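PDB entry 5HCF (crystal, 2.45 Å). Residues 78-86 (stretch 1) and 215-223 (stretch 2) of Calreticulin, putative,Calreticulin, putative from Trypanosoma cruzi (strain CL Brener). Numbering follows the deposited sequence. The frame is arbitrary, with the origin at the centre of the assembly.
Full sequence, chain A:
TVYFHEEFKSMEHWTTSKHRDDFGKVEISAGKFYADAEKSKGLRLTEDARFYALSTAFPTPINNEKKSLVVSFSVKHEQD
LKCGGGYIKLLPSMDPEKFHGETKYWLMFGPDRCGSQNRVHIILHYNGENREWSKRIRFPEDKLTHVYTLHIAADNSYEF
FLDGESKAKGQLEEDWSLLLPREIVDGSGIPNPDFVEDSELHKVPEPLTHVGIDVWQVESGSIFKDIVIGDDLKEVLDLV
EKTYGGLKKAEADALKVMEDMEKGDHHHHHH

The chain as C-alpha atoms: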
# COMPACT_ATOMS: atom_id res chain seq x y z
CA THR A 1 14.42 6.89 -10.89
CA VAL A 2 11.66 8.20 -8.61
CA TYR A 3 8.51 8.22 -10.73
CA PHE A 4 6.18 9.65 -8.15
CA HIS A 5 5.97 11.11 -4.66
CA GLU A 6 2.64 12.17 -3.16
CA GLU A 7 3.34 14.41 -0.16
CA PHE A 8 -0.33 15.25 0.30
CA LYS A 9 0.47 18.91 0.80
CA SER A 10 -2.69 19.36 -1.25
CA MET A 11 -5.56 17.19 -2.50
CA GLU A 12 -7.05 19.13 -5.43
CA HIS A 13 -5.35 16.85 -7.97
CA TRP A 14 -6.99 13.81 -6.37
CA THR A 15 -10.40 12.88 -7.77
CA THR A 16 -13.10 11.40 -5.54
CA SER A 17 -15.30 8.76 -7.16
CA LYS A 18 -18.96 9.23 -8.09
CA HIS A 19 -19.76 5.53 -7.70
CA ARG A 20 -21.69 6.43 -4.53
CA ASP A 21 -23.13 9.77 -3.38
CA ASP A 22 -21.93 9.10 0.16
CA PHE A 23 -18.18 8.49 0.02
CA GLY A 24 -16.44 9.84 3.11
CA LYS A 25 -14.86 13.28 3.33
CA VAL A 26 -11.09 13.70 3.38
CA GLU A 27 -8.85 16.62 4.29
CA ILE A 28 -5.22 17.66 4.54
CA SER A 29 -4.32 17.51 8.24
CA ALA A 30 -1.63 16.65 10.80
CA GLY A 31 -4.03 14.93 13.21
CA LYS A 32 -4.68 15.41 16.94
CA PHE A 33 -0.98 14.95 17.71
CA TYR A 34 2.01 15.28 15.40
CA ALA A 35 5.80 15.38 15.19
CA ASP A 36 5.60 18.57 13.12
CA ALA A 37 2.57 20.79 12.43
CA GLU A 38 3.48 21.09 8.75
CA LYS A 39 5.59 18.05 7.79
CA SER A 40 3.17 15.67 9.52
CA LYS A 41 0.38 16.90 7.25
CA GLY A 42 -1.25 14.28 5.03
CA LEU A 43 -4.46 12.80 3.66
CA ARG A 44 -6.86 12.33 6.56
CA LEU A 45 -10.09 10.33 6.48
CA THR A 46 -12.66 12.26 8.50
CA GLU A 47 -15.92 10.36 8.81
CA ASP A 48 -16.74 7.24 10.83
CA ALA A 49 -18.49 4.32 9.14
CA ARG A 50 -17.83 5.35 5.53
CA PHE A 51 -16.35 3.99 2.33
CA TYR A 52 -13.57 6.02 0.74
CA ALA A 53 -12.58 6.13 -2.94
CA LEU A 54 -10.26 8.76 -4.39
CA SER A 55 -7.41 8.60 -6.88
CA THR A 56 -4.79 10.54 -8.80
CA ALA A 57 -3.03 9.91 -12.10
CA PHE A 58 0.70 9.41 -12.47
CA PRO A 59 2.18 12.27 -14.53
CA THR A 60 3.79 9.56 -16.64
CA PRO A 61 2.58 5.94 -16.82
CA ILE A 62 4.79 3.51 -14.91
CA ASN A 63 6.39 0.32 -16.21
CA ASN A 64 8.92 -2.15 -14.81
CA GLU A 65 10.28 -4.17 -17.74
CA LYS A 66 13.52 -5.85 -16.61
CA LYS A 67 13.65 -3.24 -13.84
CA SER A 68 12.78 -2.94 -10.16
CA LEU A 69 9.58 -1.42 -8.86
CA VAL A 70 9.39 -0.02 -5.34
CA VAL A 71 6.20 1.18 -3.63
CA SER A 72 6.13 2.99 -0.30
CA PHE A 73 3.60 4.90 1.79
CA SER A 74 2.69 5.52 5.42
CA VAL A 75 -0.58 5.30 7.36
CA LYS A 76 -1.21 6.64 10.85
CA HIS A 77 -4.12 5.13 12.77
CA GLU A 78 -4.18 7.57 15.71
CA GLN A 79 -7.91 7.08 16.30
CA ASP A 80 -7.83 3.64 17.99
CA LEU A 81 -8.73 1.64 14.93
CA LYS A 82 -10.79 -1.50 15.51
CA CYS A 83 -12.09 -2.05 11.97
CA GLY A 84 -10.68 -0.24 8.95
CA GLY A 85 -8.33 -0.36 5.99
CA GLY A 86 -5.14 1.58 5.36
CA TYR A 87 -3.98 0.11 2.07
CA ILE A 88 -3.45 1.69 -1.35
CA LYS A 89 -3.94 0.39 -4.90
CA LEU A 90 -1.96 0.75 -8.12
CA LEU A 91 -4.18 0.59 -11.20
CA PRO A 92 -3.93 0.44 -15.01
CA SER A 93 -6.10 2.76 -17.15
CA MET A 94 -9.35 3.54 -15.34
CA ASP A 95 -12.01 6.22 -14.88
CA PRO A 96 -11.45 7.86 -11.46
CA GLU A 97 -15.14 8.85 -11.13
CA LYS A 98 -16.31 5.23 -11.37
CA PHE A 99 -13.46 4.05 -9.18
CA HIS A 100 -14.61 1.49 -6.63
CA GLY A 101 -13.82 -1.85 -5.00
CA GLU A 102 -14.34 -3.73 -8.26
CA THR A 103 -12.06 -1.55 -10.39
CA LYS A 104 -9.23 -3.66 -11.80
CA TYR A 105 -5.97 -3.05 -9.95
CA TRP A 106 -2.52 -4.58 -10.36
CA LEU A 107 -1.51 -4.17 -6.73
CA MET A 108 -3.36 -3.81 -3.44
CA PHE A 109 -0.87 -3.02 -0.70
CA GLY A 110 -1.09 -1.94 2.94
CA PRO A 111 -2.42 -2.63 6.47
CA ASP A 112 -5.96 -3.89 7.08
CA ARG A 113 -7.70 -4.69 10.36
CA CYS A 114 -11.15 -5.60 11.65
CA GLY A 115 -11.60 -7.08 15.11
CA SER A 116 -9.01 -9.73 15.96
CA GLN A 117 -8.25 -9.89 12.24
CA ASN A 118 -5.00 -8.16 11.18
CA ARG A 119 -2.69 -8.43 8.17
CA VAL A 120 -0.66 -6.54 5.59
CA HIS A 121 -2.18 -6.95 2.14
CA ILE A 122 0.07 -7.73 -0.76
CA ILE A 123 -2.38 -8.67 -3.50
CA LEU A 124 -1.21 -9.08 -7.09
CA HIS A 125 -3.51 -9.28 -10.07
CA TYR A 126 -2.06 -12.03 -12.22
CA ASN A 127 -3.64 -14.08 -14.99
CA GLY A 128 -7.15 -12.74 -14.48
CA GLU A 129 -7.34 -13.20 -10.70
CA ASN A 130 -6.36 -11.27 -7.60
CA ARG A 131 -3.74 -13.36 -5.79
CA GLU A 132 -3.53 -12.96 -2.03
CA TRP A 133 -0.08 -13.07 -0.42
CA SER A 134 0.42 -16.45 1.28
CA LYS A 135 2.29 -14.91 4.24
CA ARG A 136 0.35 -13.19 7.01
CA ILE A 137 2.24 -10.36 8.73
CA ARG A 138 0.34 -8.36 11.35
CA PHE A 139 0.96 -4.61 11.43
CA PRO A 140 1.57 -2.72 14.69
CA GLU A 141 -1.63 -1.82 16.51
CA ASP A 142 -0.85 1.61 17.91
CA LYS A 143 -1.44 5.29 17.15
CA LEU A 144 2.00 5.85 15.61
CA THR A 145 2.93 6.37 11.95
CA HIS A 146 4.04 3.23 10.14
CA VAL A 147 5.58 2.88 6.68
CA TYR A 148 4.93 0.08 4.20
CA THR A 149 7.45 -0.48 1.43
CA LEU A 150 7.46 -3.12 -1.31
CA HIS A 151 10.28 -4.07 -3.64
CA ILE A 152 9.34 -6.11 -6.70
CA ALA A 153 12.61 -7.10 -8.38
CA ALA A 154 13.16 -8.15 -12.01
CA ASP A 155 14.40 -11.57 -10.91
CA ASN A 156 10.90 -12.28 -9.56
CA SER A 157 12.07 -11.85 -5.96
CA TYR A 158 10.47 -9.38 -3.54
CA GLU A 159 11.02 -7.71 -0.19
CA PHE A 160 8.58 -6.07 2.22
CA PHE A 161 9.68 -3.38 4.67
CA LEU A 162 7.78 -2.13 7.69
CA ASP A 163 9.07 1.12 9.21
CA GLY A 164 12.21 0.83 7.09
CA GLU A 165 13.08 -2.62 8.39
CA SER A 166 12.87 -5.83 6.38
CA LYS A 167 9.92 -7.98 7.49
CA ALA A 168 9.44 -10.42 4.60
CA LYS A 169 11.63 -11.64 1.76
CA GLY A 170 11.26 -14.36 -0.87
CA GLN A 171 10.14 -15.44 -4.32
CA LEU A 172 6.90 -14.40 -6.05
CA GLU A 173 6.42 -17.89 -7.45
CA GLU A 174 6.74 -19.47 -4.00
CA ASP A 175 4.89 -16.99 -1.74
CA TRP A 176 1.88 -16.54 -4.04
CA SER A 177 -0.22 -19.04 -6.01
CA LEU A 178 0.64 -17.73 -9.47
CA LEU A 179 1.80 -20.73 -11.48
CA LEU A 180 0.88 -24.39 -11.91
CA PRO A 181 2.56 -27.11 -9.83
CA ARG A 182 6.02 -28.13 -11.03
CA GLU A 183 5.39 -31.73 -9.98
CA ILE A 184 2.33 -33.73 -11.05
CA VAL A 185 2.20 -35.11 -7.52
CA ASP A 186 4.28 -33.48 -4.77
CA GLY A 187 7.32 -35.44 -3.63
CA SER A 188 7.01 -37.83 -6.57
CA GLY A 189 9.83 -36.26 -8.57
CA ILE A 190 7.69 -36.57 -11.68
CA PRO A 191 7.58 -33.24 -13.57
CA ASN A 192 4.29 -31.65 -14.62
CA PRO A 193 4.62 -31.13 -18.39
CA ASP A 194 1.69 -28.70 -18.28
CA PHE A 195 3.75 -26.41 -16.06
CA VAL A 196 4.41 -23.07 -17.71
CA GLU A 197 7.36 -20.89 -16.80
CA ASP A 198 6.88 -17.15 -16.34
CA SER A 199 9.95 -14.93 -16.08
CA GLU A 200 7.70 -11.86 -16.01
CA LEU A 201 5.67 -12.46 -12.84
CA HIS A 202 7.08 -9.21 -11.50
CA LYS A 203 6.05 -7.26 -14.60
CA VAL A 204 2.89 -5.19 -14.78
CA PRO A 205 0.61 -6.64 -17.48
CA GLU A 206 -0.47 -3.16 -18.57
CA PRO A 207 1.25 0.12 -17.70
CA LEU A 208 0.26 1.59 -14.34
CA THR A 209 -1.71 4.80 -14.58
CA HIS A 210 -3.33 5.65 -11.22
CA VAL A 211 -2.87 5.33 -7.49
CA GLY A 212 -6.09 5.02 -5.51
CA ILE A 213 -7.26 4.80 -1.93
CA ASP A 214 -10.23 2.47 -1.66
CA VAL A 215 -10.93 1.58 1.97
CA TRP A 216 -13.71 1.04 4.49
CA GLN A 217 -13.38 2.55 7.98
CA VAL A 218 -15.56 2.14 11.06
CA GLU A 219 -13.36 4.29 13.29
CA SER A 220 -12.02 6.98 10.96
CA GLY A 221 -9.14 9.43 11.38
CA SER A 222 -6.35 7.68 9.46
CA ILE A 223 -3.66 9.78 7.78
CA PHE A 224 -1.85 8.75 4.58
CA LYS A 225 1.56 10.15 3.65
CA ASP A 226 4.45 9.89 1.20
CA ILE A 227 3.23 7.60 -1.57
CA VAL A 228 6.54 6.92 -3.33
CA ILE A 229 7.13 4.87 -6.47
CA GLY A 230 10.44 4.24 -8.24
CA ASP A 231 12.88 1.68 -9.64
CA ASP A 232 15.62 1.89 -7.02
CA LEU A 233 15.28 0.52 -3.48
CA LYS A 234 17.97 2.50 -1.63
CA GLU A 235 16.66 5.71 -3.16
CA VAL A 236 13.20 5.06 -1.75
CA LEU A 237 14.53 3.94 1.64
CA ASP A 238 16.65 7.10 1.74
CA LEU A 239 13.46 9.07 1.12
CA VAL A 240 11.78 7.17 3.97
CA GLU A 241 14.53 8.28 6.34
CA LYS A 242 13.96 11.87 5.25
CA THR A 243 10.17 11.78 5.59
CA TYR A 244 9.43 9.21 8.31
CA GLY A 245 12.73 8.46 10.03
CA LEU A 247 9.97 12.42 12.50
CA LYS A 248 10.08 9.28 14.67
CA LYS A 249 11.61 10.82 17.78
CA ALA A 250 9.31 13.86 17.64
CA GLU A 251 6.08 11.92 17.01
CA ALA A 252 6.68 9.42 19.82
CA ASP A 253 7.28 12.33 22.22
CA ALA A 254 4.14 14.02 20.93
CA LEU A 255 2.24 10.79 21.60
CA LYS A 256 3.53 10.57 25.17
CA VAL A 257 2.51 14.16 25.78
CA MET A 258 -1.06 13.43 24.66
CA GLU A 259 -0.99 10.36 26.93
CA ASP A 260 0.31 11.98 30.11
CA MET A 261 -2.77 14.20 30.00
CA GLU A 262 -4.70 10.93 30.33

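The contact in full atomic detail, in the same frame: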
# COMPACT_ATOMS: atom_id res chain seq x y z
N GLU A 78 -4.23 6.95 14.38
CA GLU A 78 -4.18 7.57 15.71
C GLU A 78 -5.50 7.48 16.46
O GLU A 78 -5.57 7.79 17.65
CB GLU A 78 -3.75 9.03 15.59
CG GLU A 78 -4.57 9.85 14.60
CD GLU A 78 -4.43 11.35 14.81
OE1 GLU A 78 -3.32 11.82 15.12
OE2 GLU A 78 -5.45 12.07 14.66
N GLN A 79 -6.55 7.04 15.76
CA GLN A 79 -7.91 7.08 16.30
C GLN A 79 -8.32 5.91 17.19
O GLN A 79 -9.43 5.92 17.72
CB GLN A 79 -8.91 7.20 15.14
CG GLN A 79 -9.00 5.98 14.27
CD GLN A 79 -8.10 6.07 13.06
OE1 GLN A 79 -6.99 6.59 13.13
NE2 GLN A 79 -8.58 5.58 11.92
N ASP A 80 -7.45 4.92 17.36
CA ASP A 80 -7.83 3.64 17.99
C ASP A 80 -8.68 2.86 17.02
O ASP A 80 -9.88 2.69 17.20
CB ASP A 80 -8.58 3.84 19.31
CG ASP A 80 -7.67 4.21 20.46
OD1 ASP A 80 -6.55 3.66 20.52
OD2 ASP A 80 -8.08 5.04 21.30
N LEU A 81 -8.03 2.36 15.98
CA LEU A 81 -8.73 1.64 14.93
C LEU A 81 -9.10 0.26 15.44
O LEU A 81 -8.28 -0.43 16.04
CB LEU A 81 -7.86 1.56 13.68
CG LEU A 81 -8.44 0.90 12.43
CD1 LEU A 81 -9.61 1.70 11.89
CD2 LEU A 81 -7.36 0.75 11.37
N LYS A 82 -10.36 -0.13 15.23
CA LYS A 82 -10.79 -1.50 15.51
C LYS A 82 -11.13 -2.21 14.20
O LYS A 82 -10.75 -3.36 14.00
CB LYS A 82 -11.99 -1.53 16.46
CG LYS A 82 -11.69 -0.99 17.84
CD LYS A 82 -10.64 -1.87 18.51
CE LYS A 82 -10.35 -1.45 19.94
NZ LYS A 82 -11.00 -2.40 20.89
N CYS A 83 -11.83 -1.52 13.31
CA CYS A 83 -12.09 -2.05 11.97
C CYS A 83 -11.88 -0.95 10.93
O CYS A 83 -12.59 0.06 10.93
CB CYS A 83 -13.51 -2.63 11.87
SG CYS A 83 -13.86 -3.44 10.27
N GLY A 84 -10.90 -1.15 10.06
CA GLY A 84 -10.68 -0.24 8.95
C GLY A 84 -9.44 -0.53 8.13
O GLY A 84 -8.47 -1.10 8.64
N GLY A 85 -9.45 -0.12 6.87
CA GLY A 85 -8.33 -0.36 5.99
C GLY A 85 -7.38 0.82 5.92
O GLY A 85 -7.76 1.96 6.19
N GLY A 86 -6.13 0.54 5.54
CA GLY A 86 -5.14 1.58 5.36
C GLY A 86 -4.20 1.22 4.22
O GLY A 86 -3.01 1.52 4.26
N VAL A 215 -10.86 2.26 0.68
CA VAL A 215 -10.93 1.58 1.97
C VAL A 215 -12.26 1.80 2.68
O VAL A 215 -12.96 2.77 2.41
CB VAL A 215 -9.80 2.04 2.92
CG1 VAL A 215 -8.45 1.78 2.30
CG2 VAL A 215 -9.96 3.52 3.26
N TRP A 216 -12.58 0.89 3.58
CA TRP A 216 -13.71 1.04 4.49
C TRP A 216 -13.18 1.29 5.90
O TRP A 216 -12.24 0.63 6.33
CB TRP A 216 -14.61 -0.20 4.46
CG TRP A 216 -15.45 -0.39 5.70
CD1 TRP A 216 -15.15 -1.16 6.79
CD2 TRP A 216 -16.72 0.21 5.97
NE1 TRP A 216 -16.15 -1.08 7.72
CE2 TRP A 216 -17.13 -0.24 7.24
CE3 TRP A 216 -17.55 1.09 5.27
CZ2 TRP A 216 -18.34 0.15 7.82
CZ3 TRP A 216 -18.74 1.48 5.84
CH2 TRP A 216 -19.13 1.01 7.11
N GLN A 217 -13.77 2.26 6.60
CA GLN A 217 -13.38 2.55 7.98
C GLN A 217 -14.58 2.72 8.90
O GLN A 217 -15.47 3.52 8.64
CB GLN A 217 -12.51 3.81 8.06
CG GLN A 217 -11.05 3.60 7.73
CD GLN A 217 -10.19 4.76 8.21
OE1 GLN A 217 -10.29 5.87 7.72
NE2 GLN A 217 -9.35 4.49 9.20
N VAL A 218 -14.58 1.95 9.99
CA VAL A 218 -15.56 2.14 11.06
C VAL A 218 -15.13 3.32 11.92
O VAL A 218 -15.83 4.32 12.01
CB VAL A 218 -15.70 0.89 11.95
CG1 VAL A 218 -16.68 1.19 13.08
CG2 VAL A 218 -16.17 -0.30 11.13
N GLU A 219 -13.97 3.19 12.56
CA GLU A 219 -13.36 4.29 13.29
C GLU A 219 -12.41 5.04 12.37
O GLU A 219 -11.32 4.55 12.06
CB GLU A 219 -12.63 3.79 14.54
CG GLU A 219 -13.47 2.90 15.46
CD GLU A 219 -13.56 1.45 14.98
OE1 GLU A 219 -12.77 1.04 14.10
OE2 GLU A 219 -14.44 0.71 15.48
N SER A 220 -12.81 6.22 11.92
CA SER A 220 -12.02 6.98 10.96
C SER A 220 -10.95 7.83 11.65
O SER A 220 -10.84 7.82 12.88
CB SER A 220 -12.92 7.85 10.09
OG SER A 220 -12.21 8.34 8.96
N GLY A 221 -10.18 8.56 10.86
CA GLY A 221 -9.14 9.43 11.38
C GLY A 221 -7.75 9.10 10.87
O GLY A 221 -6.78 9.72 11.28
N SER A 222 -7.65 8.11 9.99
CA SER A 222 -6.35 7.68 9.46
C SER A 222 -5.71 8.75 8.58
O SER A 222 -6.40 9.53 7.92
CB SER A 222 -6.50 6.38 8.66
OG SER A 222 -6.82 5.28 9.50
N ILE A 223 -4.38 8.80 8.59
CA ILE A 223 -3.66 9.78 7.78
C ILE A 223 -2.63 9.11 6.87
O ILE A 223 -1.72 8.42 7.34
CB ILE A 223 -2.95 10.82 8.67
CG1 ILE A 223 -3.97 11.50 9.60
CG2 ILE A 223 -2.21 11.85 7.82
CD1 ILE A 223 -3.36 12.51 10.53

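The two stretches, at least 129 residues apart in sequence where they touch, meet through strand 83-85 and the 215-217 part of a strand that begins earlier in the chain; the two axes approach to 4.7 Å. Their N-to-C directions differ by 156°, so the pairing is antiparallel. It amounts to a single bridge, Gly 84 with Gln 217, where Gly 84 CA lies 4.0 Å from Gln 217 CA. Two backbone hydrogen bonds flank this pair: Val 218 N donates to Cys 83 O (2.9 Å, N-H...O angle 158°), and Gly 85 N donates to Trp 216 O (2.9 Å, 152°). The same carbonyl also receives a CA-H...O contact, with Gly 84 CA 3.2 Å from Trp 216 O and an angle of 134° at the hydrogen.

The absence of a side chain at Gly 84 matters to this close approach. An ideal CB on Gly 84 would lie a tight 3.0 Å from Gln 217 CG across the contact, and within its own stretch it would clash with Leu 81 CD1 at 2.7 Å. At Gly 85 the space is also tight, an ideal CB on Gly 85 falling 3.4 Å from Val 215 CB. Gly 221 has a local constraint as well: at phi/psi 121/2 a CB on Gly 221 would be jammed against the preceding carbonyl oxygen, and it would sit 3.1 Å from Gln 79 CB.

Outside the bridge, side chains carry the remaining hydrogen bonds, most of them to backbone atoms. Glu 219, whose CA-to-CB bond points toward stretch 1, uses its carboxylate oxygen OE1 to accept from two successive amides: Lys 82 N to Glu 219 OE1 is 2.9 Å (153°), and Cys 83 N to Glu 219 OE1 is 2.8 Å (176°). The near-linear second bond is the better aligned.

Gln 79 reaches across in the reverse sense. Gln 79 NE2 donates to Glu 219 O (2.9 Å, 172°) and to Ser 222 OG (3.0 Å, 167°), so both amide hydrogens are well directed. Gln 79 NE2 also lies 3.0 Å from Gln 217 NE2, but these are two donors and form no hydrogen bond. Gln 217 NE2 instead makes a weak bond to Ser 222 OG, at 2.7 Å with an angle of only 126°; that hydroxyl therefore accepts from both glutamine side chains.

Apolar contacts are few. Cys 83 CB packs 3.6 Å from Val 218 CG2, and Cys 83 SG lies 4.4 Å from Trp 216 CD1. Cys 83 SG is 5.1 Å from the centroid of the Trp 216 five-membered ring, 87° off the ring normal, which places the sulfur at the ring edge. In all, the contact buries 614 Å², summed over both sides.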